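Local coordinates for protein acetyl-CoA acetyltransferase (Bacillus anthracis, PDB 3SS6) that probably catalyses, as a tetrameric thiolase, the reversible condensation of two acetyl-CoA molecules to acetoacetyl-CoA and free coenzyme A, at residues S100-I105 with A275-Y280; P153-M158 with V285-M290. One frame throughout, in Å; residues are numbered along the deposited sequence.

Interaction 1: residues S100-I105 with A275-Y280; sequences SAAMQI and ARIVGY. With K (potassium ion), chain F.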
loop_
_atom_site.group_PDB
_atom_site.type_symbol
_atom_site.label_atom_id
_atom_site.label_comp_id
_atom_site.label_asym_id
_atom_site.label_seq_id
_atom_site.Cartn_x
_atom_site.Cartn_y
_atom_site.Cartn_z
ATOM N N SER A 100 -34.066 15.830 1.485
ATOM C CA SER A 100 -33.988 15.982 0.044
ATOM C C SER A 100 -35.129 15.223 -0.639
ATOM O O SER A 100 -35.700 15.705 -1.627
ATOM C CB SER A 100 -32.624 15.520 -0.464
ATOM O OG SER A 100 -31.612 16.438 -0.065
ATOM N N ALA A 101 -35.477 14.059 -0.098
ATOM C CA ALA A 101 -36.636 13.318 -0.596
ATOM C C ALA A 101 -37.901 14.147 -0.392
ATOM O O ALA A 101 -38.758 14.256 -1.292
ATOM C CB ALA A 101 -36.767 11.971 0.129
ATOM N N ALA A 102 -38.025 14.741 0.793
ATOM C CA ALA A 102 -39.197 15.565 1.070
ATOM C C ALA A 102 -39.283 16.736 0.090
ATOM O O ALA A 102 -40.371 17.066 -0.405
ATOM C CB ALA A 102 -39.174 16.060 2.512
ATOM N N MET A 103 -38.144 17.355 -0.210
ATOM C CA MET A 103 -38.141 18.462 -1.162
ATOM C C MET A 103 -38.662 18.023 -2.520
ATOM O O MET A 103 -39.488 18.708 -3.116
ATOM C CB MET A 103 -36.743 19.075 -1.319
ATOM C CG MET A 103 -36.226 19.735 -0.049
ATOM S SD MET A 103 -34.822 20.855 -0.336
ATOM C CE MET A 103 -33.541 19.710 -0.852
ATOM N N GLN A 104 -38.170 16.891 -3.019
ATOM C CA GLN A 104 -38.632 16.394 -4.311
ATOM C C GLN A 104 -40.136 16.149 -4.291
ATOM O O GLN A 104 -40.836 16.458 -5.250
ATOM C CB GLN A 104 -37.912 15.101 -4.699
ATOM C CG GLN A 104 -36.444 15.302 -5.034
ATOM C CD GLN A 104 -35.830 14.097 -5.730
ATOM O OE1 GLN A 104 -36.447 13.033 -5.820
ATOM N NE2 GLN A 104 -34.613 14.261 -6.217
ATOM N N ILE A 105 -40.635 15.586 -3.197
ATOM C CA ILE A 105 -42.065 15.289 -3.107
ATOM C C ILE A 105 -42.889 16.562 -2.983
ATOM O O ILE A 105 -43.920 16.708 -3.642
ATOM C CB ILE A 105 -42.352 14.322 -1.948
ATOM C CG1 ILE A 105 -41.681 12.970 -2.243
ATOM C CG2 ILE A 105 -43.874 14.187 -1.712
ATOM C CD1 ILE A 105 -41.579 12.043 -1.030
ATOM N N ALA A 275 -46.470 8.533 9.607
ATOM C CA ALA A 275 -46.113 9.869 10.065
ATOM C C ALA A 275 -46.083 10.864 8.915
ATOM O O ALA A 275 -46.033 10.471 7.751
ATOM C CB ALA A 275 -44.734 9.828 10.741
ATOM N N ARG A 276 -46.106 12.152 9.254
ATOM C CA ARG A 276 -45.893 13.212 8.275
ATOM C C ARG A 276 -44.677 14.039 8.665
ATOM O O ARG A 276 -44.310 14.124 9.843
ATOM C CB ARG A 276 -47.125 14.118 8.159
ATOM C CG ARG A 276 -47.371 14.998 9.391
ATOM C CD ARG A 276 -48.487 16.038 9.151
ATOM N NE ARG A 276 -49.792 15.407 8.957
ATOM C CZ ARG A 276 -50.348 15.181 7.771
ATOM N NH1 ARG A 276 -49.726 15.541 6.652
ATOM N NH2 ARG A 276 -51.538 14.598 7.702
ATOM N N ILE A 277 -44.036 14.636 7.671
ATOM C CA ILE A 277 -42.971 15.586 7.952
ATOM C C ILE A 277 -43.579 16.983 8.009
ATOM O O ILE A 277 -44.266 17.408 7.073
ATOM C CB ILE A 277 -41.859 15.512 6.887
ATOM C CG1 ILE A 277 -41.120 14.178 7.005
ATOM C CG2 ILE A 277 -40.867 16.661 7.085
ATOM C CD1 ILE A 277 -40.159 13.865 5.852
ATOM N N VAL A 278 -43.366 17.698 9.112
ATOM C CA VAL A 278 -43.886 19.064 9.187
ATOM C C VAL A 278 -42.840 20.162 8.992
ATOM O O VAL A 278 -43.201 21.310 8.754
ATOM C CB VAL A 278 -44.697 19.329 10.475
ATOM C CG1 VAL A 278 -45.938 18.428 10.518
ATOM C CG2 VAL A 278 -43.846 19.134 11.698
ATOM N N GLY A 279 -41.555 19.814 9.083
ATOM C CA GLY A 279 -40.500 20.794 8.868
ATOM C C GLY A 279 -39.111 20.225 9.061
ATOM O O GLY A 279 -38.948 19.117 9.548
ATOM N N TYR A 280 -38.105 20.987 8.647
ATOM C CA TYR A 280 -36.713 20.605 8.853
ATOM C C TYR A 280 -35.858 21.848 8.801
ATOM O O TYR A 280 -36.259 22.858 8.206
ATOM C CB TYR A 280 -36.237 19.569 7.811
ATOM C CG TYR A 280 -36.707 19.864 6.402
ATOM C CD1 TYR A 280 -36.001 20.734 5.575
ATOM C CD2 TYR A 280 -37.871 19.287 5.904
ATOM C CE1 TYR A 280 -36.444 21.011 4.296
ATOM C CE2 TYR A 280 -38.316 19.559 4.628
ATOM C CZ TYR A 280 -37.594 20.423 3.824
ATOM O OH TYR A 280 -38.029 20.717 2.550
HETATM K K K F . -30.842 17.464 -2.715
#

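Interaction 2: residues P153-M158 with V285-M290; sequences PIHHIM and VDPKIM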
loop_
_atom_site.group_PDB
_atom_site.type_symbol
_atom_site.label_atom_id
_atom_site.label_comp_id
_atom_site.label_asym_id
_atom_site.label_seq_id
_atom_site.Cartn_x
_atom_site.Cartn_y
_atom_site.Cartn_z
ATOM N N PRO A 153 -11.435 18.586 8.845
ATOM C CA PRO A 153 -10.532 18.768 7.697
ATOM C C PRO A 153 -9.869 20.137 7.637
ATOM O O PRO A 153 -8.906 20.305 6.874
ATOM C CB PRO A 153 -11.458 18.585 6.487
ATOM C CG PRO A 153 -12.840 18.913 7.005
ATOM C CD PRO A 153 -12.842 18.435 8.435
ATOM N N ILE A 154 -10.368 21.090 8.415
ATOM C CA ILE A 154 -9.763 22.418 8.464
ATOM C C ILE A 154 -8.769 22.511 9.624
ATOM O O ILE A 154 -7.629 22.945 9.449
ATOM C CB ILE A 154 -10.829 23.514 8.618
ATOM C CG1 ILE A 154 -11.856 23.456 7.476
ATOM C CG2 ILE A 154 -10.173 24.896 8.709
ATOM C CD1 ILE A 154 -11.364 24.007 6.140
ATOM N N HIS A 155 -9.242 22.172 10.822
ATOM C CA HIS A 155 -8.448 22.270 12.051
ATOM C C HIS A 155 -7.605 21.066 12.462
ATOM O O HIS A 155 -6.743 21.175 13.327
ATOM C CB HIS A 155 -9.351 22.707 13.200
ATOM C CG HIS A 155 -10.172 23.914 12.878
ATOM N ND1 HIS A 155 -9.639 25.184 12.829
ATOM C CD2 HIS A 155 -11.482 24.044 12.565
ATOM C CE1 HIS A 155 -10.587 26.044 12.509
ATOM N NE2 HIS A 155 -11.715 25.379 12.344
ATOM N N HIS A 156 -7.858 19.926 11.838
ATOM C CA HIS A 156 -7.101 18.705 12.097
ATOM C C HIS A 156 -7.106 18.290 13.559
ATOM O O HIS A 156 -6.063 17.964 14.137
ATOM C CB HIS A 156 -5.680 18.848 11.559
ATOM C CG HIS A 156 -5.640 19.179 10.101
ATOM N ND1 HIS A 156 -5.978 18.266 9.124
ATOM C CD2 HIS A 156 -5.344 20.331 9.455
ATOM C CE1 HIS A 156 -5.873 18.837 7.937
ATOM N NE2 HIS A 156 -5.490 20.089 8.110
ATOM N N ILE A 157 -8.296 18.303 14.149
ATOM C CA ILE A 157 -8.508 17.749 15.481
ATOM C C ILE A 157 -9.617 16.722 15.396
ATOM O O ILE A 157 -10.507 16.838 14.552
ATOM C CB ILE A 157 -8.908 18.834 16.485
ATOM C CG1 ILE A 157 -10.182 19.541 16.017
ATOM C CG2 ILE A 157 -7.767 19.833 16.665
ATOM C CD1 ILE A 157 -10.595 20.699 16.893
ATOM N N MET A 158 -9.568 15.708 16.257
ATOM C CA MET A 158 -10.570 14.648 16.209
ATOM C C MET A 158 -11.909 15.128 16.776
ATOM O O MET A 158 -11.957 16.055 17.579
ATOM C CB MET A 158 -10.082 13.417 16.977
ATOM C CG MET A 158 -8.731 12.893 16.519
ATOM S SD MET A 158 -8.702 12.337 14.795
ATOM C CE MET A 158 -9.832 10.956 14.840
ATOM N N VAL A 285 -22.409 26.188 12.643
ATOM C CA VAL A 285 -21.716 26.664 13.840
ATOM C C VAL A 285 -20.210 26.493 13.711
ATOM O O VAL A 285 -19.722 25.992 12.694
ATOM C CB VAL A 285 -22.181 25.890 15.098
ATOM C CG1 VAL A 285 -23.656 26.144 15.365
ATOM C CG2 VAL A 285 -21.906 24.391 14.944
ATOM N N ASP A 286 -19.481 26.912 14.745
ATOM C CA ASP A 286 -18.023 26.747 14.817
ATOM C C ASP A 286 -17.642 25.262 14.791
ATOM O O ASP A 286 -18.052 24.499 15.663
ATOM C CB ASP A 286 -17.505 27.387 16.110
ATOM C CG ASP A 286 -15.987 27.320 16.249
ATOM O OD1 ASP A 286 -15.318 26.661 15.421
ATOM O OD2 ASP A 286 -15.459 27.932 17.204
ATOM N N PRO A 287 -16.847 24.841 13.793
ATOM C CA PRO A 287 -16.477 23.417 13.713
ATOM C C PRO A 287 -15.795 22.918 14.991
ATOM O O PRO A 287 -15.885 21.730 15.319
ATOM C CB PRO A 287 -15.469 23.379 12.554
ATOM C CG PRO A 287 -15.764 24.601 11.743
ATOM C CD PRO A 287 -16.238 25.641 12.714
ATOM N N LYS A 288 -15.119 23.815 15.704
ATOM C CA LYS A 288 -14.398 23.426 16.916
ATOM C C LYS A 288 -15.330 23.015 18.053
ATOM O O LYS A 288 -14.901 22.368 19.013
ATOM C CB LYS A 288 -13.447 24.531 17.370
ATOM C CG LYS A 288 -12.247 24.707 16.458
ATOM C CD LYS A 288 -11.363 25.824 16.962
ATOM C CE LYS A 288 -10.215 26.093 16.010
ATOM N NZ LYS A 288 -9.373 27.227 16.486
ATOM N N ILE A 289 -16.598 23.398 17.943
ATOM C CA ILE A 289 -17.625 22.923 18.875
ATOM C C ILE A 289 -18.840 22.411 18.109
ATOM O O ILE A 289 -19.994 22.693 18.472
ATOM C CB ILE A 289 -18.049 24.032 19.854
ATOM C CG1 ILE A 289 -18.327 25.332 19.092
ATOM C CG2 ILE A 289 -16.959 24.257 20.898
ATOM C CD1 ILE A 289 -19.140 26.348 19.886
ATOM N N MET A 290 -18.569 21.644 17.051
ATOM C CA MET A 290 -19.612 21.120 16.171
ATOM C C MET A 290 -20.759 20.436 16.921
ATOM O O MET A 290 -21.881 20.380 16.425
ATOM C CB MET A 290 -19.014 20.166 15.122
ATOM C CG MET A 290 -18.422 18.873 15.688
ATOM S SD MET A 290 -19.648 17.557 15.773
ATOM C CE MET A 290 -18.845 16.451 16.952
#

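Interaction 1: residues S100-I105 with A275-Y280
Tyr280 reaches from its strand to the helix with the far end of its ring, and two neighbouring side chains of the helix receive it. Met103 crosses the phenol at a slant, its CG lying 3.3 Å from Tyr280 OH, while Ala102 CB sits 4.2 Å from Tyr280 CE2. CG of the tyrosine is wedged between its own backbone N and carbonyl carbon (chi1 42°), a rotation that carries the ring across to the helix. The same Ala102 methyl also takes the end of Ile277, CB and CD1 4.1 Å apart, serving both strand residues. In fold terms helix 93-107 belongs to the central layer of a thiolase, packed on strands 112-120 and 252-262 and, across the halves, on strand 275-284; segments 100-105 and 275-280 run at 117° to each other. Between Ile277 and Tyr280 a classic beta bulge sets Val278 and Gly279 together opposite Phe390 of the next strand. The phenol's polar end is hydrogen-bonded to Gln106 OE1, and the side chain also packs on Val109 of the second subunit. One turn back, Ser100 OG binds potassium at 2.9 Å, a site shared with Tyr85 and with the same two residues of the second subunit.

Interaction 2: residues P153-M158 with V285-M290
Both faces of the His155 imidazole are occupied. Over one lies Lys288 CE, 3.6 Å from the ring centroid and 24° off its normal, a CH-pi contact displaced toward the ND1 side; the nearest approach is 3.4 Å, from CE to His155 ND1. Ile154 CG2 sits over the centre of the opposite face, 3.9 Å above the plane, so the ring is held between a lysine methylene and an isoleucine methyl. Pro287 comes at the edge, near the ring plane, with its CB 4.0 Å from His155 CD2.

The lysine crosses the histidine at about a right angle. Its chain is extended beyond CG, which lets CG approach CD2 at one end of the ring while CE passes over the other and NZ continues beyond. His155 ND1 and Lys288 NZ remain 4.2 Å apart, while His155 NE2 lies 4.9 Å from Asp286 OD1; the two nearby charges would probably pull the ionisation of the imidazole in opposite directions. Ile157 adds a looser apolar touch, its CD1 4.4 Å from Lys288 CG.

The start of the lysine is fixed locally. Asp286 OD1 accepts from Lys288 N over 2.9 Å at an N-H...O angle of 161°, closing an Asx turn; the N-H arrives from well above the carboxylate plane. On the other side of the contact, Asp152 OD1 accepts from the backbone N of both Ile154 and His155, two bonds on one carboxylate oxygen at the base of the loop.

Two loops of the thiolase fold meet here. Residues 153-158 run from helix 145-149 into helix 159-170, with Met158 as its N-cap, and 285-290 join strand 275-284 to helix 294-305. Ile157 and Met290 both touch Thr162 of helix 159-170, while Pro287 packs on Leu74 of the second subunit.

How the interactions relate
Strand 275-284 connects the two contacts: it carries residues 275-280 of interaction 1 and runs directly into the loop 285-290 of interaction 2. In both, an N-terminal family region (100-105, 153-158) meets the C-terminal one (275-280, 285-290), once by a helix of the central layer against a strand, once by two loops. Their centres are 29 Å apart and their nearest atoms about 15 Å, so they do not touch. Each also borders the second subunit, but only interaction 1 includes a residue bound to potassium. Helix 93-107 begins shortly after Cys91, seen as S-hydroxycysteine and, by analogy with other thiolases, probably the nucleophile; interaction 1 thus packs the helix following that residue.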